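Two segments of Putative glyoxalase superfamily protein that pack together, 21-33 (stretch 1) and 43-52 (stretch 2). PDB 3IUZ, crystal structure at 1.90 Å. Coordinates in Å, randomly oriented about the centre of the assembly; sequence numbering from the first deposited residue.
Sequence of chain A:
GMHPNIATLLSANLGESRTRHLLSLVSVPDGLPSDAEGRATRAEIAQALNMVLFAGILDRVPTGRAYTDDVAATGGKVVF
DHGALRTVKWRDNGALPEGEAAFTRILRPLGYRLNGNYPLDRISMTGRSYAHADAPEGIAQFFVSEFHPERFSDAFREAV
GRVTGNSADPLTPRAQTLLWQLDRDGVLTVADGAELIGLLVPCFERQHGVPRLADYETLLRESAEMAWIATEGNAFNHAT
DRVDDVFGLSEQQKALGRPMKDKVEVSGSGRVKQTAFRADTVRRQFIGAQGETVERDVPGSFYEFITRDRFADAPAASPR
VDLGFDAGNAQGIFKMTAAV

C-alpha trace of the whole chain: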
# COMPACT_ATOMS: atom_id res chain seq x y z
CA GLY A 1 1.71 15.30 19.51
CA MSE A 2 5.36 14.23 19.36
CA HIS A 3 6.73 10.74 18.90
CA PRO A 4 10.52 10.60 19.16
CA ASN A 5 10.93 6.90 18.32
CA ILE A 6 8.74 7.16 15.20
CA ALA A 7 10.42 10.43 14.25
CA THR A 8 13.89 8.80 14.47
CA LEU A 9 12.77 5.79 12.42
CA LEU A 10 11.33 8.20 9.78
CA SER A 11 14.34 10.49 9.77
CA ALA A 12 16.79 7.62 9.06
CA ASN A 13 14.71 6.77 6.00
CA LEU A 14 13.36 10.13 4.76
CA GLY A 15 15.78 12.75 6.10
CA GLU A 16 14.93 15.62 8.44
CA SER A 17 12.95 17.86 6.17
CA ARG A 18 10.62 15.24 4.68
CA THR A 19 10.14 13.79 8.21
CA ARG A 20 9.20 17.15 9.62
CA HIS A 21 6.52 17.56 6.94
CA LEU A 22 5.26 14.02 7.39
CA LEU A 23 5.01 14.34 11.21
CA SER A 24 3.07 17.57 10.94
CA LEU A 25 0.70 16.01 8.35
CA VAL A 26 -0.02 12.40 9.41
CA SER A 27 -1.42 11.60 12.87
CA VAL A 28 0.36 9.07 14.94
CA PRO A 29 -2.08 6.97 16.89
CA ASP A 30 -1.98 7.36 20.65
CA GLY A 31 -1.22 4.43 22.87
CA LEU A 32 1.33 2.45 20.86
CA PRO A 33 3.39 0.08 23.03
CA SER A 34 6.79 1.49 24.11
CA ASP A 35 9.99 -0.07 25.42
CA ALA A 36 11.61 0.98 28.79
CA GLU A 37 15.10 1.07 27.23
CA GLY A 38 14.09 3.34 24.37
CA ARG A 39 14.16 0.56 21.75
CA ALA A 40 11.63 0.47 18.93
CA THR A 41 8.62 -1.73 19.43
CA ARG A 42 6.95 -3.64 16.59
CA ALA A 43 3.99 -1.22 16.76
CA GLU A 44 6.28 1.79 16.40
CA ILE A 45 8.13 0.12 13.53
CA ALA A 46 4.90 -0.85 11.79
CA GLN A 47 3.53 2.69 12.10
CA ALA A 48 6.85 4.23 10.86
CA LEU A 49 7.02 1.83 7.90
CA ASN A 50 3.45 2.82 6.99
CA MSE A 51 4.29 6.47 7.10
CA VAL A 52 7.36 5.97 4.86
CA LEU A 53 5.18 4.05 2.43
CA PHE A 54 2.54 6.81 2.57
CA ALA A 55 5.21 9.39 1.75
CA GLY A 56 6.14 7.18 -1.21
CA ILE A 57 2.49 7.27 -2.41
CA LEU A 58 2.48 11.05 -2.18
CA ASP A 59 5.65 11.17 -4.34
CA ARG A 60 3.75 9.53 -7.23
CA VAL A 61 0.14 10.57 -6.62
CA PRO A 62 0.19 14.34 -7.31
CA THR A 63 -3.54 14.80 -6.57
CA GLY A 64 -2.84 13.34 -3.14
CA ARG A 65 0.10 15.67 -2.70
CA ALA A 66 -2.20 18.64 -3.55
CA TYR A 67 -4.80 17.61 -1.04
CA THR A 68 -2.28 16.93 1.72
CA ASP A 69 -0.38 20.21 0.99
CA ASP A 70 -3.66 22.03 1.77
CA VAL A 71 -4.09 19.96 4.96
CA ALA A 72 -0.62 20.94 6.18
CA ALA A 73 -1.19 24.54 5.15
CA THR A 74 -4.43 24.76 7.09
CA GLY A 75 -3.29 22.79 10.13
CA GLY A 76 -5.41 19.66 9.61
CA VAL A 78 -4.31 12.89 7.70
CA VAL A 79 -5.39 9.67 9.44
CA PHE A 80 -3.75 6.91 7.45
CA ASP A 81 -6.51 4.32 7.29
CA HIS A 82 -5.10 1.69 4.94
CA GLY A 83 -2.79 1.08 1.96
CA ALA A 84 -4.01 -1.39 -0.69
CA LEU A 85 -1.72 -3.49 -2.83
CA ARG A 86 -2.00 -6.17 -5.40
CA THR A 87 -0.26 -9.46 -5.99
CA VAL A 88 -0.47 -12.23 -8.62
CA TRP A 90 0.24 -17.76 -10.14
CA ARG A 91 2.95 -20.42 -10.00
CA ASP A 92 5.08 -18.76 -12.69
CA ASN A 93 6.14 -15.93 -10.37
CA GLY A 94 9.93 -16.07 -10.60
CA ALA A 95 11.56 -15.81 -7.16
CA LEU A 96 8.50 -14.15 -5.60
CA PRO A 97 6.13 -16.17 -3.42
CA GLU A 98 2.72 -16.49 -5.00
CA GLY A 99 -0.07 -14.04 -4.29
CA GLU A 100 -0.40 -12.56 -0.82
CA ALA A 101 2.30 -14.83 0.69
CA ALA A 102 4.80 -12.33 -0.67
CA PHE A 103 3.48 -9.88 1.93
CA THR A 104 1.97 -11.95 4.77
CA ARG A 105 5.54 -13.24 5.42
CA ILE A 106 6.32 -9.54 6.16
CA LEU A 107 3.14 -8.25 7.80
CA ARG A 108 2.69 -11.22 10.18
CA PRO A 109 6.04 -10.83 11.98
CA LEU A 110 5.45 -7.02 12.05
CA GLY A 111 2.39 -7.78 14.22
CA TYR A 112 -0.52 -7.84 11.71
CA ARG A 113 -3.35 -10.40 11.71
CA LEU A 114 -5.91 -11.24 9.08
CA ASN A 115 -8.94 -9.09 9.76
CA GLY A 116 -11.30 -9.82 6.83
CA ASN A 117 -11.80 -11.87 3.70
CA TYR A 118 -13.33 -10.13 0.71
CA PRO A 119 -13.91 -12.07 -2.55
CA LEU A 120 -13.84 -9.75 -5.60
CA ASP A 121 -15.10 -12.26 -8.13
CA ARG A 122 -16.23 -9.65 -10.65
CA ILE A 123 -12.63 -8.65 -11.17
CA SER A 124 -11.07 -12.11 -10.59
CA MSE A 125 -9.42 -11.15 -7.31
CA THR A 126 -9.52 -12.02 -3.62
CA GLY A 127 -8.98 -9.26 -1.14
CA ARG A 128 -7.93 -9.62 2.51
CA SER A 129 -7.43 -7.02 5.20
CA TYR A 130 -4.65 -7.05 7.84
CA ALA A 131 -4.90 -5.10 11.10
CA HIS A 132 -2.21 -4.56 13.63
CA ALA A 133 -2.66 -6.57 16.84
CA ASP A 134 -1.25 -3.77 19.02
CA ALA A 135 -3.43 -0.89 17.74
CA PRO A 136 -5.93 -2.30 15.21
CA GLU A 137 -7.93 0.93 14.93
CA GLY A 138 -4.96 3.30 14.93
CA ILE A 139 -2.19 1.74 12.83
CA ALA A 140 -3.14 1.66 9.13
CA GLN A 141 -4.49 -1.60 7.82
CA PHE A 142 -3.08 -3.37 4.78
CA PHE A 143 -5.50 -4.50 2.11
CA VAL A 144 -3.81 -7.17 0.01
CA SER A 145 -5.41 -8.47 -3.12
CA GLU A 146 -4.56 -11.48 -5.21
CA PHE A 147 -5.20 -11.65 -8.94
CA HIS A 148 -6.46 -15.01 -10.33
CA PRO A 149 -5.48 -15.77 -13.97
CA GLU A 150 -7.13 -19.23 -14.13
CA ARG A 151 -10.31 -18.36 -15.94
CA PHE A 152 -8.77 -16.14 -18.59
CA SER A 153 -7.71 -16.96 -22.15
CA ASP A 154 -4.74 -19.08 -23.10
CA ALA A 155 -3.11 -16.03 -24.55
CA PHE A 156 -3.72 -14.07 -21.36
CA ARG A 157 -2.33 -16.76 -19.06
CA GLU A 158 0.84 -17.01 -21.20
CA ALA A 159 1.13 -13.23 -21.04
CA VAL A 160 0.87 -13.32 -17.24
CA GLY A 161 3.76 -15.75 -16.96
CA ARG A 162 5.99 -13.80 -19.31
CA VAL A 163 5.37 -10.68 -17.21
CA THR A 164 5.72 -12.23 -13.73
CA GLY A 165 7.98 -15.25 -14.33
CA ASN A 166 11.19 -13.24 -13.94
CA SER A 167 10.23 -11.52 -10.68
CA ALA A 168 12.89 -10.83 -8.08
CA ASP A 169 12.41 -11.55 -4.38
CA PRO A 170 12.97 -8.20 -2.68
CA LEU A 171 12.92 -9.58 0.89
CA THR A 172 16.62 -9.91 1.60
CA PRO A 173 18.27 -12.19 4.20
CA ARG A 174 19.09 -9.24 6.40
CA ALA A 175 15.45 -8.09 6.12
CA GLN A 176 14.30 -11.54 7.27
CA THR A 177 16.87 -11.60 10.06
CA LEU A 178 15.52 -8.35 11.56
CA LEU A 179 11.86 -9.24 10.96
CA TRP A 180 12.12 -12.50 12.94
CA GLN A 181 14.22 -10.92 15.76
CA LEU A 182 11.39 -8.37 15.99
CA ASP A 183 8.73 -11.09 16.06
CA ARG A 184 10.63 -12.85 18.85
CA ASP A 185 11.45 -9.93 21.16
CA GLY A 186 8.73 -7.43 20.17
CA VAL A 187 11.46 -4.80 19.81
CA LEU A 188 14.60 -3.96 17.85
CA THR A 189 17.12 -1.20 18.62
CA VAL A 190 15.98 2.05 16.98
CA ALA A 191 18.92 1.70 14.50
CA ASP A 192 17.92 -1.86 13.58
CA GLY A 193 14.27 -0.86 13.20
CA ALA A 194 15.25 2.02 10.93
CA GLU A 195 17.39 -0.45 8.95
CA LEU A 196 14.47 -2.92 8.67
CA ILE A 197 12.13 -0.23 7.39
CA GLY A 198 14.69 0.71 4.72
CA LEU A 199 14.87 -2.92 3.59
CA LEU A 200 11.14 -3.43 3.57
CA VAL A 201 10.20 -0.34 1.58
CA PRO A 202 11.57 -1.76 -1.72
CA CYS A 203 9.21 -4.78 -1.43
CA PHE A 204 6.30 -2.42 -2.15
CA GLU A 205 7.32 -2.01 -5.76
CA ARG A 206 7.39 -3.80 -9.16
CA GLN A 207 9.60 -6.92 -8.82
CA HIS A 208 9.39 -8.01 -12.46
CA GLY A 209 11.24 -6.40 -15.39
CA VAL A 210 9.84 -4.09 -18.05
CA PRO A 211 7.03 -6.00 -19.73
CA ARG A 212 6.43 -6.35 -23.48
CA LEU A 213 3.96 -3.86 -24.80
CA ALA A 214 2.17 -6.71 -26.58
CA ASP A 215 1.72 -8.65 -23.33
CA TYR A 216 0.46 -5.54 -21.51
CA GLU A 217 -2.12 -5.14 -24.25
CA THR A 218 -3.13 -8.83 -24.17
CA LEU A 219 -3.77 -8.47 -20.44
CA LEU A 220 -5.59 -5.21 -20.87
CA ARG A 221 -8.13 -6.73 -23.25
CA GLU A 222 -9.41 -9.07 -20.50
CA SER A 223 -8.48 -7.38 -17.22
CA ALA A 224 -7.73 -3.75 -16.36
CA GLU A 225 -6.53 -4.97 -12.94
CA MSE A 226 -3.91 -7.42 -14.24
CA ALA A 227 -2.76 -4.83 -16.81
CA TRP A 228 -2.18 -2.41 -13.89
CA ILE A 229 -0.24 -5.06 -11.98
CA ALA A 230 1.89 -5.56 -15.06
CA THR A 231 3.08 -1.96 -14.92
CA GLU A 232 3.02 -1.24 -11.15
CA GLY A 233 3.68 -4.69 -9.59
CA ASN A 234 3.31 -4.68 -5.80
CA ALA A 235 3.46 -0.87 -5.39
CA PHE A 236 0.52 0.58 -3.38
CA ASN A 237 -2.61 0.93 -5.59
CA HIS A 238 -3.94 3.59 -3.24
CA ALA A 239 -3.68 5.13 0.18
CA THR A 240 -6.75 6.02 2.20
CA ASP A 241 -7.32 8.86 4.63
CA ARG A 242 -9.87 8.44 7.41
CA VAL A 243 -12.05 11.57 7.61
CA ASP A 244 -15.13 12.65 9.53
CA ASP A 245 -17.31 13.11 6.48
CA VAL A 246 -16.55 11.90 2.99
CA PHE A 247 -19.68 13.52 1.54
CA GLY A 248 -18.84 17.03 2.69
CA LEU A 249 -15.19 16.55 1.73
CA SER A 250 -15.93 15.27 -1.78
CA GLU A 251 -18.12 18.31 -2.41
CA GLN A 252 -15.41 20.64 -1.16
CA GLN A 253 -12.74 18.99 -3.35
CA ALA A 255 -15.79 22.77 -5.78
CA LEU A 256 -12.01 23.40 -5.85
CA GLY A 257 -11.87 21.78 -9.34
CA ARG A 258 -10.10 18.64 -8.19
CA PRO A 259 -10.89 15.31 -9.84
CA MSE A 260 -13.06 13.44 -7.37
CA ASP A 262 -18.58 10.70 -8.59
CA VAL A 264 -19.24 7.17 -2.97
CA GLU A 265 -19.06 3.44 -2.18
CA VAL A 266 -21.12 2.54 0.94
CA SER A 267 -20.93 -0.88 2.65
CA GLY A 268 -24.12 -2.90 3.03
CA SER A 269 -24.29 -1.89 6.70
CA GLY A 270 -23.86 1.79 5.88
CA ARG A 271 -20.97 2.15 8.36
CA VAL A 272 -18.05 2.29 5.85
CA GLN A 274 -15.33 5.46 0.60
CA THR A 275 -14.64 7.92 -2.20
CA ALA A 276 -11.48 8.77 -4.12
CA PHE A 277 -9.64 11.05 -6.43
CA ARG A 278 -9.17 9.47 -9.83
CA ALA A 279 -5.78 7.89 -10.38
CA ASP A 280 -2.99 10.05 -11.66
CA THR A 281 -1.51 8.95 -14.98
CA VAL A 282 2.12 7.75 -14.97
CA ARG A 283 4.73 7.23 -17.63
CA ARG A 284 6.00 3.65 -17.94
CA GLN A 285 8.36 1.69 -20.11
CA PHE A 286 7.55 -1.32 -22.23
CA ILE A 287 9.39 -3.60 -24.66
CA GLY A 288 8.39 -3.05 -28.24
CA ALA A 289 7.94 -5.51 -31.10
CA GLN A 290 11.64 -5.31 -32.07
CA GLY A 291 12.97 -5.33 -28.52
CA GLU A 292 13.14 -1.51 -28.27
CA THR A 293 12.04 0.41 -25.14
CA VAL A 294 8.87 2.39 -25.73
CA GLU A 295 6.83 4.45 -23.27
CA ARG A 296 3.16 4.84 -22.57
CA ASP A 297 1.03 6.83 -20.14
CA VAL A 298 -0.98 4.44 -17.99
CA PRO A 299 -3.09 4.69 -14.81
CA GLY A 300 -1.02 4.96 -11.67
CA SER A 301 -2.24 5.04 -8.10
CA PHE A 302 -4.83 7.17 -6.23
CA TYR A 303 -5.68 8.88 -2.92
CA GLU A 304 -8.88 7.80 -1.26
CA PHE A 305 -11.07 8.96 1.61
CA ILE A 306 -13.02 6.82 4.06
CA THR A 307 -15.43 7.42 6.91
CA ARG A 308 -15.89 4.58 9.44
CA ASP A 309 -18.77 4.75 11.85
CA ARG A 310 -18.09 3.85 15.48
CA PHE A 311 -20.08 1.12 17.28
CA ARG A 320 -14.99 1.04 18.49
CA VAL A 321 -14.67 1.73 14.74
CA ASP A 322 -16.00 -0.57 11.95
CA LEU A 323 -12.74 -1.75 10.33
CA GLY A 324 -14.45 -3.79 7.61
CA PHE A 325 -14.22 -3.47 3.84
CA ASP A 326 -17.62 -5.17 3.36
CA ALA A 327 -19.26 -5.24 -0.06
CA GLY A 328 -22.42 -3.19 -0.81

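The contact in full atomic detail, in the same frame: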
# COMPACT_ATOMS: atom_id res chain seq x y z
N HIS A 21 7.79 17.36 7.64
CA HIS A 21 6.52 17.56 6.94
C HIS A 21 5.56 16.41 7.25
O HIS A 21 4.38 16.61 7.58
CB HIS A 21 6.76 17.62 5.43
CG HIS A 21 5.51 17.57 4.59
ND1 HIS A 21 4.60 18.61 4.53
CD2 HIS A 21 5.05 16.62 3.73
CE1 HIS A 21 3.61 18.28 3.71
NE2 HIS A 21 3.87 17.10 3.19
N LEU A 22 6.08 15.19 7.17
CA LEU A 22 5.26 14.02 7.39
C LEU A 22 4.67 14.00 8.83
O LEU A 22 3.49 13.66 9.02
CB LEU A 22 6.07 12.75 7.07
CG LEU A 22 5.22 11.55 6.67
CD1 LEU A 22 4.31 11.87 5.48
CD2 LEU A 22 6.12 10.36 6.40
N LEU A 23 5.47 14.39 9.82
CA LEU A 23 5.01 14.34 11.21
C LEU A 23 3.99 15.45 11.45
O LEU A 23 3.10 15.31 12.28
CB LEU A 23 6.16 14.42 12.22
CG LEU A 23 7.10 13.20 12.36
CD1 LEU A 23 8.33 13.55 13.19
CD2 LEU A 23 6.41 11.98 12.96
N SER A 24 4.09 16.56 10.74
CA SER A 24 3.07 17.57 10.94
C SER A 24 1.78 17.20 10.20
O SER A 24 0.73 17.66 10.57
CB SER A 24 3.56 18.94 10.52
OG SER A 24 3.52 19.01 9.12
N LEU A 25 1.86 16.33 9.20
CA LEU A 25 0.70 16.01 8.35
C LEU A 25 -0.11 14.79 8.87
O LEU A 25 -1.33 14.87 8.98
CB LEU A 25 1.16 15.70 6.93
CG LEU A 25 0.11 15.25 5.93
CD1 LEU A 25 -0.92 16.36 5.67
CD2 LEU A 25 0.84 14.73 4.64
N VAL A 26 0.59 13.70 9.16
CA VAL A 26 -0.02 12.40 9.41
C VAL A 26 -0.07 12.11 10.91
O VAL A 26 0.98 12.05 11.57
CB VAL A 26 0.76 11.30 8.74
CG1 VAL A 26 0.08 9.92 8.97
CG2 VAL A 26 0.87 11.59 7.23
N SER A 27 -1.28 11.92 11.44
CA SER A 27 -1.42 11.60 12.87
C SER A 27 -0.78 10.31 13.21
O SER A 27 -0.88 9.32 12.46
CB SER A 27 -2.87 11.51 13.29
OG SER A 27 -3.47 12.77 13.17
N VAL A 28 -0.14 10.30 14.38
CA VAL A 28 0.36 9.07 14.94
C VAL A 28 -0.67 8.64 15.95
O VAL A 28 -1.03 9.39 16.86
CB VAL A 28 1.77 9.26 15.61
CG1 VAL A 28 2.17 8.01 16.36
CG2 VAL A 28 2.79 9.61 14.59
N PRO A 29 -1.12 7.41 15.87
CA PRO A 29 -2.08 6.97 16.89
C PRO A 29 -1.51 7.00 18.30
O PRO A 29 -0.30 6.76 18.50
CB PRO A 29 -2.40 5.53 16.48
CG PRO A 29 -1.29 5.10 15.58
CD PRO A 29 -0.65 6.31 15.00
N ASP A 30 -2.36 7.31 19.26
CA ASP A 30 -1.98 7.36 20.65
C ASP A 30 -1.96 5.95 21.20
O ASP A 30 -2.65 5.09 20.71
CB ASP A 30 -2.97 8.16 21.47
CG ASP A 30 -2.90 9.64 21.20
OD1 ASP A 30 -1.79 10.21 21.00
OD2 ASP A 30 -4.00 10.24 21.19
N GLY A 31 -1.18 5.73 22.23
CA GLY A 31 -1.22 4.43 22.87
C GLY A 31 -0.41 3.30 22.28
O GLY A 31 -0.62 2.15 22.62
N LEU A 32 0.53 3.56 21.37
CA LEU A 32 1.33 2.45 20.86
C LEU A 32 2.26 1.95 21.98
O LEU A 32 2.86 2.77 22.70
CB LEU A 32 2.12 2.85 19.62
CG LEU A 32 1.30 3.29 18.40
CD1 LEU A 32 2.30 3.62 17.26
CD2 LEU A 32 0.24 2.26 17.95
N PRO A 33 2.39 0.63 22.14
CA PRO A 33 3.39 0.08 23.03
C PRO A 33 4.78 0.72 22.88
O PRO A 33 5.21 1.03 21.78
CB PRO A 33 3.41 -1.42 22.66
CG PRO A 33 2.09 -1.65 21.99
CD PRO A 33 1.67 -0.43 21.39
N ALA A 43 5.01 -2.24 17.08
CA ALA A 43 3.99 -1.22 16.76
C ALA A 43 4.60 0.08 16.21
O ALA A 43 4.13 0.64 15.21
CB ALA A 43 3.17 -0.91 17.98
N GLU A 44 5.59 0.62 16.90
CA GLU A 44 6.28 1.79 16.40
C GLU A 44 6.88 1.56 15.00
O GLU A 44 6.80 2.45 14.12
CB GLU A 44 7.39 2.19 17.36
CG GLU A 44 6.88 2.69 18.73
CD GLU A 44 7.95 2.87 19.78
OE1 GLU A 44 9.10 2.38 19.60
OE2 GLU A 44 7.64 3.52 20.80
N ILE A 45 7.51 0.40 14.80
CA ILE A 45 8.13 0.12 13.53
C ILE A 45 7.06 0.02 12.45
O ILE A 45 7.25 0.53 11.32
CB ILE A 45 9.01 -1.15 13.61
CG1 ILE A 45 10.27 -0.84 14.42
CG2 ILE A 45 9.39 -1.69 12.21
CD1 ILE A 45 10.96 -2.14 15.04
N ALA A 46 5.96 -0.66 12.77
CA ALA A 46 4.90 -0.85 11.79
C ALA A 46 4.30 0.49 11.37
O ALA A 46 4.05 0.73 10.17
CB ALA A 46 3.81 -1.78 12.32
N GLN A 47 4.06 1.36 12.34
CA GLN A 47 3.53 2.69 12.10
C GLN A 47 4.53 3.54 11.27
O GLN A 47 4.11 4.16 10.25
CB GLN A 47 3.18 3.37 13.41
CG GLN A 47 2.75 4.83 13.31
CD GLN A 47 1.47 5.00 12.60
OE1 GLN A 47 0.65 4.08 12.51
NE2 GLN A 47 1.26 6.22 12.09
N ALA A 48 5.82 3.48 11.62
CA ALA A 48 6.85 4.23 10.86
C ALA A 48 6.97 3.71 9.45
O ALA A 48 6.98 4.54 8.51
CB ALA A 48 8.18 4.27 11.51
N LEU A 49 6.99 2.38 9.28
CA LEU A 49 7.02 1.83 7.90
C LEU A 49 5.84 2.39 7.07
O LEU A 49 6.03 2.83 5.93
CB LEU A 49 6.97 0.31 7.87
CG LEU A 49 6.76 -0.39 6.53
CD1 LEU A 49 7.96 -0.11 5.59
CD2 LEU A 49 6.47 -1.89 6.69
N ASN A 50 4.64 2.36 7.67
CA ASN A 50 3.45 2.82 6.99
C ASN A 50 3.57 4.26 6.54
O ASN A 50 3.12 4.59 5.47
CB ASN A 50 2.20 2.68 7.86
CG ASN A 50 1.74 1.24 7.97
OD1 ASN A 50 2.30 0.38 7.29
ND2 ASN A 50 0.78 0.95 8.90
N MSE A 51 4.14 5.09 7.40
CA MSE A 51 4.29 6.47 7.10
C MSE A 51 5.30 6.68 5.95
O MSE A 51 5.13 7.61 5.15
CB MSE A 51 4.69 7.23 8.39
CG MSE A 51 3.51 7.30 9.47
SE MSE A 51 4.11 8.05 11.08
CE MSE A 51 3.90 9.94 10.70
N VAL A 52 6.37 5.87 5.91
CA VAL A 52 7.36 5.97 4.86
C VAL A 52 6.70 5.58 3.56
O VAL A 52 6.88 6.27 2.54
CB VAL A 52 8.62 5.13 5.17
CG1 VAL A 52 9.55 5.10 3.96
CG2 VAL A 52 9.29 5.67 6.45
O HOH W 1 5.16 4.22 21.52

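What does M51 touch? This selenomethionine, which loses more surface to the other stretch than any other residue here, points its CA-to-CB bond toward stretch 1, and its CE methyl lies among apolar neighbours. M51 CE is 3.9 Å from L23 CD2, 3.9 Å from V26 CB and 4.1 Å from V28 CG2. Nearer the backbone, L22 CD2 packs 4.0 Å from M51 CB and comes within 3.2 Å of M51 O, a tight approach. One long, flexible side chain thus spans both the end of the first helix and the loop that follows it; V26, where helical angles are lost, is part of its surroundings.

How does Q47, one turn earlier on the second helix, meet the loop? Its CA-to-CB bond also points toward stretch 1, and the contact is one of packing. P29 CD rests 3.5 Å from Q47 CD, while V28 CG1 is 4.4 Å from Q47 CG. Although Q47 carries an amide, Q47 NE2 stays 3.8 Å from S27 O, and no direct hydrogen bond joins the two stretches.

What holds the far end of the contact? L32 turns its CA-to-CB bond toward the helix, with L32 CB 4.2 Å from A43 CB and L32 CD1 4.0 Å from Q47 CB. P33 CD adds a contact of 3.8 Å with A43 CB. The small alanine side chain meets both loop residues.

Is there any polar link? Water 1 lies between the stretches, 3.0 Å from L32 O and 2.7 Å from E44 OE2, and can donate a hydrogen bond to either; more acceptors lie within its reach than it has protons, so which of them it serves at a given moment is open. It sits between a loop carbonyl and a helix carboxylate beside an otherwise largely apolar contact.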